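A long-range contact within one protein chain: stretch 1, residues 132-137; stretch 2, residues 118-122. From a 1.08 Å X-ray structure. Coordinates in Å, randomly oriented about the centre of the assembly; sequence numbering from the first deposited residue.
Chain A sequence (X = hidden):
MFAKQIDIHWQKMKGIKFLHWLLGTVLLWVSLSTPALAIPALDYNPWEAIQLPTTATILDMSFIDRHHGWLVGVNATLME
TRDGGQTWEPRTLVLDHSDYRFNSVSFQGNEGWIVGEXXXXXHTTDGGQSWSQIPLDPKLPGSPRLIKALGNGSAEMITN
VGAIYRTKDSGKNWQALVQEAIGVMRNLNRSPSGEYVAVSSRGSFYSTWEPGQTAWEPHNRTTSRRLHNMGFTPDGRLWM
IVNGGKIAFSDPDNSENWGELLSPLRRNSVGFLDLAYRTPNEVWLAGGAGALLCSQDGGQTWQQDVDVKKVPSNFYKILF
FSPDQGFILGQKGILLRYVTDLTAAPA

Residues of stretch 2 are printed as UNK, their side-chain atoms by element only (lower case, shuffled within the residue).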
ATOM      1  N   SER A 132       8.162   2.828 -21.558  1.00 13.15           N
ATOM      2  CA  SER A 132       9.419   3.509 -21.761  1.00 13.47           C
ATOM      3  C   SER A 132      10.037   3.804 -20.411  1.00 12.54           C
ATOM      4  O   SER A 132       9.339   4.017 -19.409  1.00 14.92           O
ATOM      5  CB  SER A 132       9.220   4.801 -22.527  1.00 16.85           C
ATOM      6  OG  SER A 132       8.643   4.516 -23.789  1.00 21.24           O
ATOM      7  N   GLN A 133      11.354   3.833 -20.394  1.00 13.31           N
ATOM      8  CA  GLN A 133      12.100   4.218 -19.224  1.00 13.60           C
ATOM      9  C   GLN A 133      12.334   5.717 -19.256  1.00 14.88           C
ATOM     10  O   GLN A 133      12.770   6.270 -20.269  1.00 18.43           O
ATOM     11  CB  GLN A 133      13.394   3.423 -19.155  1.00 16.64           C
ATOM     12  CG  GLN A 133      14.166   3.768 -17.921  1.00 18.44           C
ATOM     13  CD  GLN A 133      15.267   2.764 -17.636  1.00 21.82           C
ATOM     14  OE1 GLN A 133      15.569   1.864 -18.452  1.00 26.53           O
ATOM     15  NE2 GLN A 133      15.897   2.920 -16.487  1.00 21.88           N
ATOM     16  N   ILE A 134      12.009   6.384 -18.159  1.00 13.62           N
ATOM     17  CA  ILE A 134      12.224   7.812 -18.000  1.00 15.46           C
ATOM     18  C   ILE A 134      13.493   8.006 -17.186  1.00 15.01           C
ATOM     19  O   ILE A 134      13.526   7.593 -16.021  1.00 14.76           O
ATOM     20  CB  ILE A 134      11.053   8.506 -17.292  1.00 18.81           C
ATOM     21  CG1 ILE A 134       9.790   8.259 -18.088  1.00 23.20           C
ATOM     22  CG2 ILE A 134      11.364  10.019 -17.067  1.00 21.55           C
ATOM     23  CD1 ILE A 134       8.703   9.124 -17.720  1.00 25.23           C
ATOM     24  N   PRO A 135      14.505   8.664 -17.728  1.00 19.03           N
ATOM     25  CA  PRO A 135      15.728   8.893 -16.960  1.00 22.32           C
ATOM     26  C   PRO A 135      15.425   9.736 -15.733  1.00 22.35           C
ATOM     27  O   PRO A 135      14.672  10.708 -15.802  1.00 22.89           O
ATOM     28  CB  PRO A 135      16.612   9.675 -17.938  1.00 25.83           C
ATOM     29  CG  PRO A 135      15.980   9.528 -19.287  1.00 27.83           C
ATOM     30  CD  PRO A 135      14.527   9.279 -19.069  1.00 23.08           C
ATOM     31  N   LEU A 136      15.974   9.323 -14.600  1.00 20.26           N
ATOM     32  CA  LEU A 136      15.852  10.082 -13.371  1.00 19.33           C
ATOM     33  C   LEU A 136      17.120  10.905 -13.139  1.00 21.12           C
ATOM     34  O   LEU A 136      18.238  10.437 -13.355  1.00 25.99           O
ATOM     35  CB  LEU A 136      15.682   9.147 -12.179  1.00 19.35           C
ATOM     36  CG  LEU A 136      14.324   8.440 -12.246  1.00 20.59           C
ATOM     37  CD1 LEU A 136      14.314   7.275 -11.283  1.00 22.58           C
ATOM     38  CD2 LEU A 136      13.218   9.419 -11.940  1.00 24.85           C
ATOM     39  N   ASP A 137      16.933  12.114 -12.649  1.00 22.19           N
ATOM     40  CA  ASP A 137      18.055  12.956 -12.238  1.00 23.63           C
ATOM     41  C   ASP A 137      18.875  12.245 -11.175  1.00 21.45           C
ATOM     42  O   ASP A 137      18.312  11.830 -10.157  1.00 19.80           O
ATOM     43  CB  ASP A 137      17.446  14.222 -11.643  1.00 27.60           C
ATOM     44  CG  ASP A 137      18.466  15.312 -11.355  1.00 31.79           C
ATOM     45  OD1 ASP A 137      19.685  15.049 -11.241  1.00 29.26           O
ATOM     46  OD2 ASP A 137      18.010  16.464 -11.228  1.00 36.49           O
ATOM     47  N   UNK A 118      17.193  -0.041  -7.298  1.00 15.68           N
ATOM     48  CA  UNK A 118      17.838   1.252  -7.482  1.00 16.40           C
ATOM     49  C   UNK A 118      17.068   2.084  -8.508  1.00 14.22           C
ATOM     50  O   UNK A 118      16.230   1.540  -9.254  1.00 14.90           O
ATOM     51  c   UNK A 118      18.036  -1.147  -7.778  1.00 18.33           C
ATOM     52  c   UNK A 118      19.068  -0.417  -8.605  1.00 21.47           C
ATOM     53  c   UNK A 118      19.250   0.867  -7.970  1.00 18.76           C
ATOM     54  N   UNK A 119      17.316   3.393  -8.546  1.00 14.33           N
ATOM     55  CA  UNK A 119      16.369   4.308  -9.178  1.00 13.15           C
ATOM     56  C   UNK A 119      15.977   3.890 -10.572  1.00 12.60           C
ATOM     57  O   UNK A 119      16.820   3.744 -11.473  1.00 14.25           O
ATOM     58  c   UNK A 119      17.946   5.535  -7.877  1.00 16.44           C
ATOM     59  c   UNK A 119      18.406   4.103  -7.839  1.00 16.32           C
ATOM     60  c   UNK A 119      17.113   5.646  -9.133  1.00 15.10           C
ATOM     61  N   UNK A 120      14.666   3.751 -10.773  1.00 11.47           N
ATOM     62  CA  UNK A 120      14.101   3.459 -12.081  1.00 11.35           C
ATOM     63  C   UNK A 120      12.698   4.030 -12.096  1.00 10.81           C
ATOM     64  O   UNK A 120      11.968   3.999 -11.096  1.00 10.50           O
ATOM     65  c   UNK A 120      14.105   1.938 -12.389  1.00 12.07           C
ATOM     66  c   UNK A 120      13.607   1.655 -13.812  1.00 13.28           C
ATOM     67  c   UNK A 120      13.987   0.283 -14.324  1.00 15.59           C
ATOM     68  c   UNK A 120      13.351   1.138 -11.328  1.00 13.03           C
ATOM     69  N   UNK A 121      12.326   4.521 -13.282  1.00 10.68           N
ATOM     70  CA  UNK A 121      10.974   4.993 -13.556  1.00 10.89           C
ATOM     71  C   UNK A 121      10.579   4.527 -14.950  1.00 10.56           C
ATOM     72  O   UNK A 121      11.312   4.745 -15.916  1.00 11.53           O
ATOM     73  c   UNK A 121       9.522   7.079 -13.830  1.00 13.24           C
ATOM     74  s   UNK A 121       9.373   8.842 -13.616  1.00 14.42           S
ATOM     75  c   UNK A 121      10.902   6.521 -13.462  1.00 11.75           C
ATOM     76  c   UNK A 121       9.404   8.954 -11.846  1.00 16.00           C
ATOM     77  N   UNK A 122       9.406   3.916 -15.025  1.00 10.52           N
ATOM     78  CA  UNK A 122       8.815   3.475 -16.280  1.00 10.57           C
ATOM     79  C   UNK A 122       7.474   4.172 -16.460  1.00  9.77           C
ATOM     80  O   UNK A 122       6.762   4.487 -15.487  1.00 10.17           O
ATOM     81  c   UNK A 122       9.387  -0.349 -15.757  1.00 17.00           C
ATOM     82  c   UNK A 122       8.573   1.973 -16.241  1.00 11.81           C
ATOM     83  c   UNK A 122      10.887   1.260 -16.900  1.00 16.72           C
ATOM     84  c   UNK A 122       9.784   1.108 -15.898  1.00 13.10           C
TER
HETATM   85  O   HOH W   1      14.641   5.298 -14.969  1.00 15.77           O

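Position 118 has three side-chain carbons, and the last of them closes back onto the backbone N, a five-membered ring that identifies Pro 118. The peptide bond before it is cis, and the nearest approach of its ring to stretch 1, from CB of Pro 118 to CD1 of Leu 136, is 8.7 Å, so the residue takes no part in the contact.

Position 119 repeats the pattern, three carbons in a ring closed on N, here with the C-gamma exo pucker. Its CB points toward stretch 1 and lies 3.9 Å from CD1 of Leu 136; the same methyl approaches the backbone C of this residue at 3.8 Å. This is Pro 119.

Position 120 carries four carbons. The first, bonded to CA, forks into one arm of a single carbon and another of two, the skeleton of isoleucine, hence Ile 120. Its CA-to-CB bond points away from stretch 1, yet the chain, with chi1 and chi2 both t, returns far enough for CG1 to lie 3.7 Å from NE2 of Gln 133. On the backbone side, its N is 3.6 Å from CD1 of Leu 136.

Position 121 has three carbons and one sulfur in an unbranched row, the sulfur sitting between the second carbon and a terminal methyl. A thioether of this length is Met 121. Its CB points toward stretch 1; CG lies 4.0 Å from CB of Ile 134, and CE, turned by a chi3 of -70°, reaches 3.8 Å from CD2 of Leu 136.

Position 122 again has four carbons, but the fork comes at the second, giving two equivalent methyl arms: Leu 122. Its CD2 lies 4.0 Å from CB of Gln 133, a neighbour on the same face of the sheet.

The contact combines a short antiparallel pairing with an apolar patch. Gln 133 and Leu 122 form a non-hydrogen-bonded pair, CA to CA 4.5 Å, and the direct hydrogen bond falls beside it, from N of Ile 134 to O of Met 121 (2.9 Å, 164° at the hydrogen). Longer CA-H...O contacts supplement it: CA of Leu 122 to O of Ser 132 at 3.2 Å, and CA of Gln 133 to O of Met 121 at 3.4 Å. Farther along, the CA atoms of Leu 136 and Ile 120 are 7.0 Å apart. In the widening gap, water 1 accepts from N of Met 121 (3.0 Å) and NE2 of Gln 133 (3.1 Å) and donates to O of Ile 134 (2.8 Å), while Leu 136 packs against Pro 119 and Met 121.

Stretch 2, residues 118-122: PPIML
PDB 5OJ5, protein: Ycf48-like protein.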